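Local structure of sulfhydryl oxidase 1 (3LLK) at residues A[19-23]-A[56-62]; A[30-34]-A[157-163]; A[49-53]-A[66-70]. The protein catalyses the FAD-dependent oxidation of thiols to disulfides with oxygen as acceptor, pairing a functional and a degenerate sulfhydryl oxidase domain in a pseudo-dimer. The contacts are given in a common frame with arbitrary orientation. Numbering follows the deposited sequence.

How the interactions relate
Interactions 1 and 3 belong to one continuous core, their centres about 11 Å apart: both use helix 60-75, Phe-56 CB lies 3.8 Å from Leu-66 CD1, and Leu-23 CD2 lies 3.9 Å from Leu-52 CD1. Together they join helices 16-30, 39-55 and 60-75 within the N-terminal part of the chain, probably the degenerate oxidase half. Interaction 2 stands apart, its centre about 19 Å from that of interaction 1 and about 17 Å from that of interaction 3. It ties the C-terminal end of helix 16-30 to the Erv1/Alr region, where Phe-162 touches the flavin. By contrast, the side chains of Leu-19 and Leu-52 are about 10 and 13 Å from FAD.

Interaction 1. Residues A[19-23]-A[56-62]; sequences LESAL and FPGRPLV
One helical turn, residues 19-23, faces a bend where Phe-56 leaves the preceding helix, Pro-57 centres an inverse gamma turn and Arg-59 stands at the N-cap position of helix 60-75. Glu-20 and Gly-58 have the nearest CA atoms, 8.2 Å apart. The main bump is the Phe-56 ring (chi1 t, chi2 -92°), which fills the hollow between Leu-19 and Leu-23, both m,t. Leu-23 CD1 sits over one ring face in a CH-pi contact, 3.6 Å from the centroid; Leu-19 CB approaches Phe-56 CZ to 3.7 Å. A beta carbon on Gly-58 would crowd Phe-56. Glu-20 OE2 is 2.9 Å from Arg-59 NE, a salt bridge of charges only, the oxygen lying well out of the guanidinium plane; waters link Glu-20 OE2 to Arg-59 N and Glu-20 OE1 to Arg-59 NE. In this plain packing of a helical domain, the connection between helices 39-55 and 60-75 lies against helix 16-30, helix 118-134 packs on Phe-56 and Pro-57, and Ile-255 of strand 255-256 touches Leu-19 and Pro-57.

Interaction 2. Residues A[30-34]-A[157-163]; sequences EVGRF and YVHYFFG. With FAD (flavin-adenine dinucleotide), chain D.
Residues 31-33 form a 3-10 turn following helix 16-30, with Arg-33 N bonded to Glu-30 O at 3.2 Å; opposite them, the chain from Tyr-157 continues a helix begun earlier, and Phe-162 and Gly-163 lie in the loop that follows. The nearest CA atoms are those of Glu-30 and Phe-161, 5.9 Å apart. Glu-30 (chi1 m, chi2 -131°) points at the other segment, where a carboxylate can take two donors: Tyr-157 OH gives a hydrogen bond to Glu-30 OE1 (2.6 Å) and Gly-163 N one to Glu-30 OE2 (2.7 Å). A water donates to both Glu-30 O and Phe-161 O, at 2.9 and 2.5 Å, joining the two backbones. The contact joins the FAD-dependent sulfhydryl oxidase region to the Erv1/Alr region, probably the degenerate and functional halves of the pseudo-dimer. Phe-161 (chi1 m) lies by Val-31, CE2 to CG1 3.9 Å, and by Phe-34 (chi1 m), whose CE2 is 3.6 Å from Phe-161 CD2 with the ring planes at 88°. Phe-162 (chi1 t) has CA-to-CB directed away from residues 30-34; part of the flavin pocket, it brings CE2 to 3.7 Å from FAD C8.

Interaction 3. Residues A[49-53]-A[66-70]; sequences VAVLA and LHSVN
This is buried helix-helix packing between consecutive helices, 39-55 and 60-75, close to the turn that connects them. The segment axes run roughly antiparallel, 151° between their N-to-C directions with a signed crossing of -151°, and approach to 8.7 Å. CA pairs Ala-53 and Leu-66 (4.9 Å) and Val-49 and Asn-70 (5.8 Å) set the register. Small Ala-53 permits the tighter of these approaches, its CA 4.0 Å from Leu-66 CB. The flat amide of Asn-70 (chi1 t) lies against small Ala-50 and Ala-53, with ND2 3.5 Å from Ala-50 CA and OD1 3.7 Å from Ala-53 CB. Val-49, chi1 t, lays CG1 3.6 Å from Asn-70 CA. Leu-66 (m,t) fills the space beside Leu-52 (m,t), with CD1 4.0 Å from Leu-52 O; Leu-23 of helix 16-30 touches both leucines. No hydrogen bond joins the two segments, but Gln-63 NE2 bonds to Ala-53 O near the turn. The arrangement is a helical hairpin, probably within an Erv-like helical bundle that has become degenerate.

Interaction 1. Residues A[19-23]-A[56-62]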
# COMPACT_ATOMS: atom_id res chain seq x y z
N LEU A 19 0.12 9.17 -1.38
CA LEU A 19 0.95 8.15 -2.02
C LEU A 19 2.44 8.48 -1.96
O LEU A 19 3.25 7.61 -1.63
CB LEU A 19 0.50 7.93 -3.47
CG LEU A 19 -0.93 7.40 -3.66
CD1 LEU A 19 -1.34 7.46 -5.13
CD2 LEU A 19 -1.02 5.97 -3.14
N GLU A 20 2.81 9.71 -2.29
CA GLU A 20 4.22 10.10 -2.26
C GLU A 20 4.77 10.12 -0.82
O GLU A 20 5.94 9.82 -0.60
CB GLU A 20 4.42 11.47 -2.92
CG GLU A 20 3.94 11.51 -4.37
CD GLU A 20 4.34 12.78 -5.10
OE1 GLU A 20 4.44 13.85 -4.47
OE2 GLU A 20 4.54 12.71 -6.33
N SER A 21 3.92 10.47 0.14
CA SER A 21 4.35 10.49 1.53
C SER A 21 4.61 9.06 1.98
O SER A 21 5.55 8.81 2.74
CB SER A 21 3.28 11.13 2.43
OG SER A 21 3.21 12.53 2.23
N ALA A 22 3.78 8.13 1.51
CA ALA A 22 3.96 6.72 1.85
C ALA A 22 5.35 6.29 1.35
O ALA A 22 6.14 5.71 2.11
CB ALA A 22 2.86 5.87 1.19
N LEU A 23 5.66 6.58 0.09
CA LEU A 23 6.97 6.25 -0.46
C LEU A 23 8.10 6.86 0.39
O LEU A 23 9.08 6.20 0.72
CB LEU A 23 7.12 6.77 -1.89
CG LEU A 23 6.26 6.14 -3.00
CD1 LEU A 23 6.67 6.73 -4.35
CD2 LEU A 23 6.44 4.63 -3.01
N PHE A 56 3.67 1.84 -9.48
CA PHE A 56 3.30 3.06 -8.77
C PHE A 56 2.84 4.08 -9.81
O PHE A 56 3.53 4.30 -10.81
CB PHE A 56 4.47 3.62 -7.97
CG PHE A 56 4.11 4.82 -7.15
CD1 PHE A 56 4.27 6.11 -7.66
CD2 PHE A 56 3.59 4.67 -5.86
CE1 PHE A 56 3.92 7.24 -6.90
CE2 PHE A 56 3.23 5.80 -5.09
CZ PHE A 56 3.40 7.08 -5.61
N PRO A 57 1.67 4.71 -9.60
CA PRO A 57 1.12 5.71 -10.53
C PRO A 57 1.79 7.08 -10.38
O PRO A 57 1.12 8.09 -10.17
CB PRO A 57 -0.35 5.75 -10.15
CG PRO A 57 -0.28 5.63 -8.64
CD PRO A 57 0.79 4.54 -8.43
N GLY A 58 3.11 7.12 -10.50
CA GLY A 58 3.83 8.36 -10.30
C GLY A 58 3.96 9.34 -11.44
O GLY A 58 3.84 9.00 -12.61
N ARG A 59 4.20 10.60 -11.06
CA ARG A 59 4.41 11.65 -12.04
C ARG A 59 5.78 11.32 -12.62
O ARG A 59 6.52 10.52 -12.04
CB ARG A 59 4.46 13.02 -11.36
CG ARG A 59 3.24 13.37 -10.53
CD ARG A 59 3.57 13.33 -9.04
NE ARG A 59 3.98 14.62 -8.50
CZ ARG A 59 5.08 15.29 -8.86
NH1 ARG A 59 5.90 14.79 -9.77
NH2 ARG A 59 5.35 16.46 -8.30
N PRO A 60 6.14 11.93 -13.76
CA PRO A 60 7.42 11.68 -14.42
C PRO A 60 8.66 11.72 -13.52
O PRO A 60 9.49 10.81 -13.57
CB PRO A 60 7.45 12.74 -15.52
CG PRO A 60 6.61 13.85 -14.95
CD PRO A 60 5.46 13.08 -14.38
N LEU A 61 8.82 12.76 -12.72
CA LEU A 61 9.98 12.84 -11.84
C LEU A 61 10.03 11.68 -10.84
O LEU A 61 11.10 11.13 -10.57
CB LEU A 61 10.00 14.17 -11.08
CG LEU A 61 10.68 15.37 -11.74
CD1 LEU A 61 10.50 16.60 -10.86
CD2 LEU A 61 12.15 15.07 -11.96
N VAL A 62 8.87 11.34 -10.28
CA VAL A 62 8.79 10.26 -9.30
C VAL A 62 9.03 8.89 -9.95
O VAL A 62 9.73 8.05 -9.39
CB VAL A 62 7.42 10.27 -8.57
CG1 VAL A 62 7.27 9.03 -7.68
CG2 VAL A 62 7.31 11.52 -7.72
O HOH W 1 3.65 10.49 -7.95
O HOH W 2 2.96 15.54 -5.99

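Interaction 2. Residues A[30-34]-A[157-163]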
# COMPACT_ATOMS: atom_id res chain seq x y z
N GLU A 30 10.82 3.38 7.56
CA GLU A 30 10.72 1.94 7.71
C GLU A 30 11.97 1.17 7.28
O GLU A 30 12.48 0.33 8.04
CB GLU A 30 9.50 1.40 6.96
CG GLU A 30 8.21 2.05 7.40
CD GLU A 30 7.13 1.04 7.70
OE1 GLU A 30 6.76 0.28 6.79
OE2 GLU A 30 6.66 1.00 8.86
N VAL A 31 12.45 1.43 6.07
CA VAL A 31 13.65 0.72 5.62
C VAL A 31 14.85 1.17 6.48
O VAL A 31 15.80 0.42 6.66
CB VAL A 31 13.96 1.03 4.14
CG1 VAL A 31 15.27 0.36 3.73
CG2 VAL A 31 12.81 0.55 3.25
N GLY A 32 14.78 2.39 7.00
CA GLY A 32 15.85 2.92 7.83
C GLY A 32 15.95 2.38 9.25
O GLY A 32 16.84 2.77 10.00
N ARG A 33 15.04 1.49 9.63
CA ARG A 33 15.06 0.91 10.98
C ARG A 33 16.15 -0.16 11.09
O ARG A 33 16.53 -0.55 12.18
CB ARG A 33 13.71 0.26 11.30
CG ARG A 33 12.50 1.19 11.23
CD ARG A 33 12.42 2.12 12.43
NE ARG A 33 11.25 3.00 12.37
CZ ARG A 33 10.93 3.89 13.31
NH1 ARG A 33 11.68 4.02 14.39
NH2 ARG A 33 9.84 4.65 13.17
N PHE A 34 16.64 -0.62 9.94
CA PHE A 34 17.64 -1.67 9.90
C PHE A 34 19.01 -1.16 9.45
O PHE A 34 19.17 -0.77 8.30
CB PHE A 34 17.17 -2.77 8.95
CG PHE A 34 15.80 -3.31 9.28
CD1 PHE A 34 15.65 -4.36 10.18
CD2 PHE A 34 14.66 -2.74 8.72
CE1 PHE A 34 14.37 -4.84 10.51
CE2 PHE A 34 13.39 -3.20 9.04
CZ PHE A 34 13.24 -4.25 9.94
N TYR A 157 6.98 -7.15 1.98
CA TYR A 157 7.24 -5.86 2.59
C TYR A 157 6.69 -5.78 4.01
O TYR A 157 7.36 -5.31 4.92
CB TYR A 157 6.64 -4.70 1.78
CG TYR A 157 6.95 -3.36 2.43
CD1 TYR A 157 8.17 -2.72 2.19
CD2 TYR A 157 6.08 -2.79 3.35
CE1 TYR A 157 8.52 -1.55 2.88
CE2 TYR A 157 6.42 -1.63 4.05
CZ TYR A 157 7.65 -1.02 3.80
OH TYR A 157 8.01 0.11 4.52
N VAL A 158 5.45 -6.20 4.17
CA VAL A 158 4.80 -6.18 5.48
C VAL A 158 5.61 -6.98 6.50
O VAL A 158 5.90 -6.49 7.60
CB VAL A 158 3.37 -6.76 5.37
CG1 VAL A 158 2.77 -6.97 6.75
CG2 VAL A 158 2.49 -5.80 4.54
N HIS A 159 5.99 -8.19 6.13
CA HIS A 159 6.75 -9.06 7.01
C HIS A 159 8.10 -8.47 7.44
O HIS A 159 8.39 -8.36 8.63
CB HIS A 159 7.01 -10.41 6.32
CG HIS A 159 7.68 -11.42 7.21
ND1 HIS A 159 8.35 -12.51 6.70
CD2 HIS A 159 7.77 -11.51 8.55
CE1 HIS A 159 8.83 -13.23 7.70
NE2 HIS A 159 8.50 -12.64 8.84
N TYR A 160 8.90 -8.07 6.46
CA TYR A 160 10.24 -7.55 6.74
C TYR A 160 10.45 -6.07 7.07
O TYR A 160 11.51 -5.71 7.58
CB TYR A 160 11.17 -7.94 5.60
CG TYR A 160 11.45 -9.42 5.54
CD1 TYR A 160 12.18 -10.05 6.56
CD2 TYR A 160 10.96 -10.21 4.50
CE1 TYR A 160 12.41 -11.42 6.54
CE2 TYR A 160 11.19 -11.59 4.47
CZ TYR A 160 11.92 -12.19 5.50
OH TYR A 160 12.12 -13.55 5.50
N PHE A 161 9.47 -5.21 6.80
CA PHE A 161 9.67 -3.79 7.08
C PHE A 161 8.57 -3.03 7.80
O PHE A 161 8.85 -1.99 8.41
CB PHE A 161 9.95 -3.03 5.77
CG PHE A 161 11.27 -3.35 5.14
CD1 PHE A 161 11.36 -4.28 4.12
CD2 PHE A 161 12.42 -2.69 5.56
CE1 PHE A 161 12.59 -4.55 3.52
CE2 PHE A 161 13.65 -2.95 4.96
CZ PHE A 161 13.73 -3.89 3.94
N PHE A 162 7.34 -3.50 7.74
CA PHE A 162 6.26 -2.76 8.36
C PHE A 162 6.39 -2.57 9.87
O PHE A 162 6.42 -3.53 10.63
CB PHE A 162 4.91 -3.40 8.02
CG PHE A 162 3.73 -2.54 8.40
CD1 PHE A 162 3.82 -1.15 8.37
CD2 PHE A 162 2.53 -3.12 8.78
CE1 PHE A 162 2.75 -0.36 8.70
CE2 PHE A 162 1.44 -2.33 9.12
CZ PHE A 162 1.55 -0.95 9.08
N GLY A 163 6.46 -1.30 10.27
CA GLY A 163 6.60 -0.92 11.66
C GLY A 163 5.79 -1.72 12.65
O GLY A 163 6.19 -2.81 13.05
PA FAD D . -7.34 2.43 6.80
O1A FAD D . -5.89 2.75 6.95
O2A FAD D . -7.93 1.14 7.24
O5B FAD D . -7.79 2.65 5.32
C5B FAD D . -7.15 3.49 4.36
C4B FAD D . -8.30 3.92 3.48
O4B FAD D . -8.38 2.90 2.45
C3B FAD D . -9.70 4.40 3.91
O3B FAD D . -9.79 5.76 4.34
C2B FAD D . -10.47 4.01 2.73
O2B FAD D . -10.54 4.96 1.72
C1B FAD D . -9.77 2.76 2.16
N9A FAD D . -10.22 1.46 2.56
C8A FAD D . -10.86 0.97 3.72
N7A FAD D . -11.16 -0.28 3.73
C5A FAD D . -10.70 -0.69 2.48
C6A FAD D . -10.78 -1.96 1.87
N6A FAD D . -11.37 -3.02 2.44
N1A FAD D . -10.28 -2.14 0.60
C2A FAD D . -9.77 -1.12 -0.15
N3A FAD D . -9.69 0.14 0.45
C4A FAD D . -10.18 0.30 1.79
N1 FAD D . -3.84 -1.67 13.34
C2 FAD D . -4.14 -2.20 14.58
O2 FAD D . -4.43 -1.39 15.47
N3 FAD D . -4.09 -3.59 14.55
C4 FAD D . -3.77 -4.44 13.47
O4 FAD D . -3.72 -5.70 13.64
C4X FAD D . -3.48 -3.81 12.27
N5 FAD D . -3.04 -4.58 11.14
C5X FAD D . -2.61 -4.00 9.92
C6 FAD D . -2.10 -4.85 8.92
C7 FAD D . -1.69 -4.27 7.69
C7M FAD D . -1.14 -5.25 6.65
C8 FAD D . -1.80 -2.86 7.45
C8M FAD D . -1.47 -2.06 6.21
C9 FAD D . -2.29 -2.05 8.48
C9A FAD D . -2.67 -2.52 9.76
N10 FAD D . -3.22 -1.86 10.97
C10 FAD D . -3.52 -2.38 12.21
C1' FAD D . -3.60 -0.50 10.80
C2' FAD D . -5.00 -0.19 10.36
O2' FAD D . -5.46 -1.17 9.39
C3' FAD D . -5.29 1.17 9.80
O3' FAD D . -4.40 1.44 8.72
C4' FAD D . -5.38 2.37 10.72
O4' FAD D . -6.09 2.03 11.94
C5' FAD D . -5.87 3.64 10.16
O5' FAD D . -7.24 3.43 9.80
P FAD D . -8.06 4.34 8.86
O1P FAD D . -9.38 4.37 9.49
O2P FAD D . -7.44 5.67 8.64
O3P FAD D . -8.19 3.63 7.42
O HOH W 3 10.66 -0.93 9.86

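Interaction 3. Residues A[49-53]-A[66-70]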
# COMPACT_ATOMS: atom_id res chain seq x y z
N VAL A 49 10.49 -2.74 -4.48
CA VAL A 49 10.92 -1.58 -5.25
C VAL A 49 10.70 -1.86 -6.74
O VAL A 49 10.33 -0.96 -7.48
CB VAL A 49 12.42 -1.23 -4.99
CG1 VAL A 49 12.89 -0.18 -5.97
CG2 VAL A 49 12.58 -0.70 -3.58
N ALA A 50 10.91 -3.11 -7.15
CA ALA A 50 10.69 -3.50 -8.55
C ALA A 50 9.21 -3.28 -8.85
O ALA A 50 8.85 -2.78 -9.91
CB ALA A 50 11.06 -4.97 -8.77
N VAL A 51 8.35 -3.66 -7.90
CA VAL A 51 6.91 -3.48 -8.06
C VAL A 51 6.55 -2.00 -8.14
O VAL A 51 5.74 -1.59 -8.98
CB VAL A 51 6.13 -4.16 -6.90
CG1 VAL A 51 4.68 -3.72 -6.90
CG2 VAL A 51 6.20 -5.68 -7.05
N LEU A 52 7.16 -1.18 -7.29
CA LEU A 52 6.89 0.26 -7.32
C LEU A 52 7.32 0.88 -8.64
O LEU A 52 6.56 1.62 -9.28
CB LEU A 52 7.61 0.97 -6.17
CG LEU A 52 7.16 0.56 -4.76
CD1 LEU A 52 8.09 1.20 -3.74
CD2 LEU A 52 5.71 1.00 -4.54
N ALA A 53 8.54 0.57 -9.06
CA ALA A 53 9.06 1.12 -10.31
C ALA A 53 8.12 0.84 -11.48
O ALA A 53 7.99 1.66 -12.39
CB ALA A 53 10.44 0.53 -10.61
N LEU A 66 12.00 6.28 -9.00
CA LEU A 66 11.82 4.87 -8.64
C LEU A 66 12.62 3.94 -9.55
O LEU A 66 13.20 2.95 -9.09
CB LEU A 66 10.34 4.50 -8.66
CG LEU A 66 9.51 5.21 -7.59
CD1 LEU A 66 8.02 5.01 -7.86
CD2 LEU A 66 9.90 4.68 -6.20
N HIS A 67 12.66 4.25 -10.84
CA HIS A 67 13.41 3.43 -11.79
C HIS A 67 14.91 3.52 -11.47
O HIS A 67 15.64 2.53 -11.55
CB HIS A 67 13.16 3.90 -13.23
CG HIS A 67 14.02 3.23 -14.25
ND1 HIS A 67 13.75 1.97 -14.75
CD2 HIS A 67 15.18 3.62 -14.83
CE1 HIS A 67 14.70 1.62 -15.59
NE2 HIS A 67 15.59 2.60 -15.66
N SER A 68 15.36 4.72 -11.08
CA SER A 68 16.77 4.92 -10.75
C SER A 68 17.16 4.15 -9.48
O SER A 68 18.25 3.59 -9.40
CB SER A 68 17.08 6.41 -10.59
OG SER A 68 18.45 6.64 -10.32
N VAL A 69 16.27 4.13 -8.49
CA VAL A 69 16.55 3.41 -7.25
C VAL A 69 16.49 1.91 -7.53
O VAL A 69 17.33 1.16 -7.06
CB VAL A 69 15.53 3.76 -6.15
CG1 VAL A 69 15.77 2.88 -4.93
CG2 VAL A 69 15.65 5.24 -5.77
N ASN A 70 15.50 1.50 -8.32
CA ASN A 70 15.33 0.10 -8.67
C ASN A 70 16.60 -0.43 -9.33
O ASN A 70 17.12 -1.48 -8.96
CB ASN A 70 14.15 -0.07 -9.63
CG ASN A 70 13.76 -1.52 -9.84
OD1 ASN A 70 13.27 -1.90 -10.90
ND2 ASN A 70 13.97 -2.34 -8.81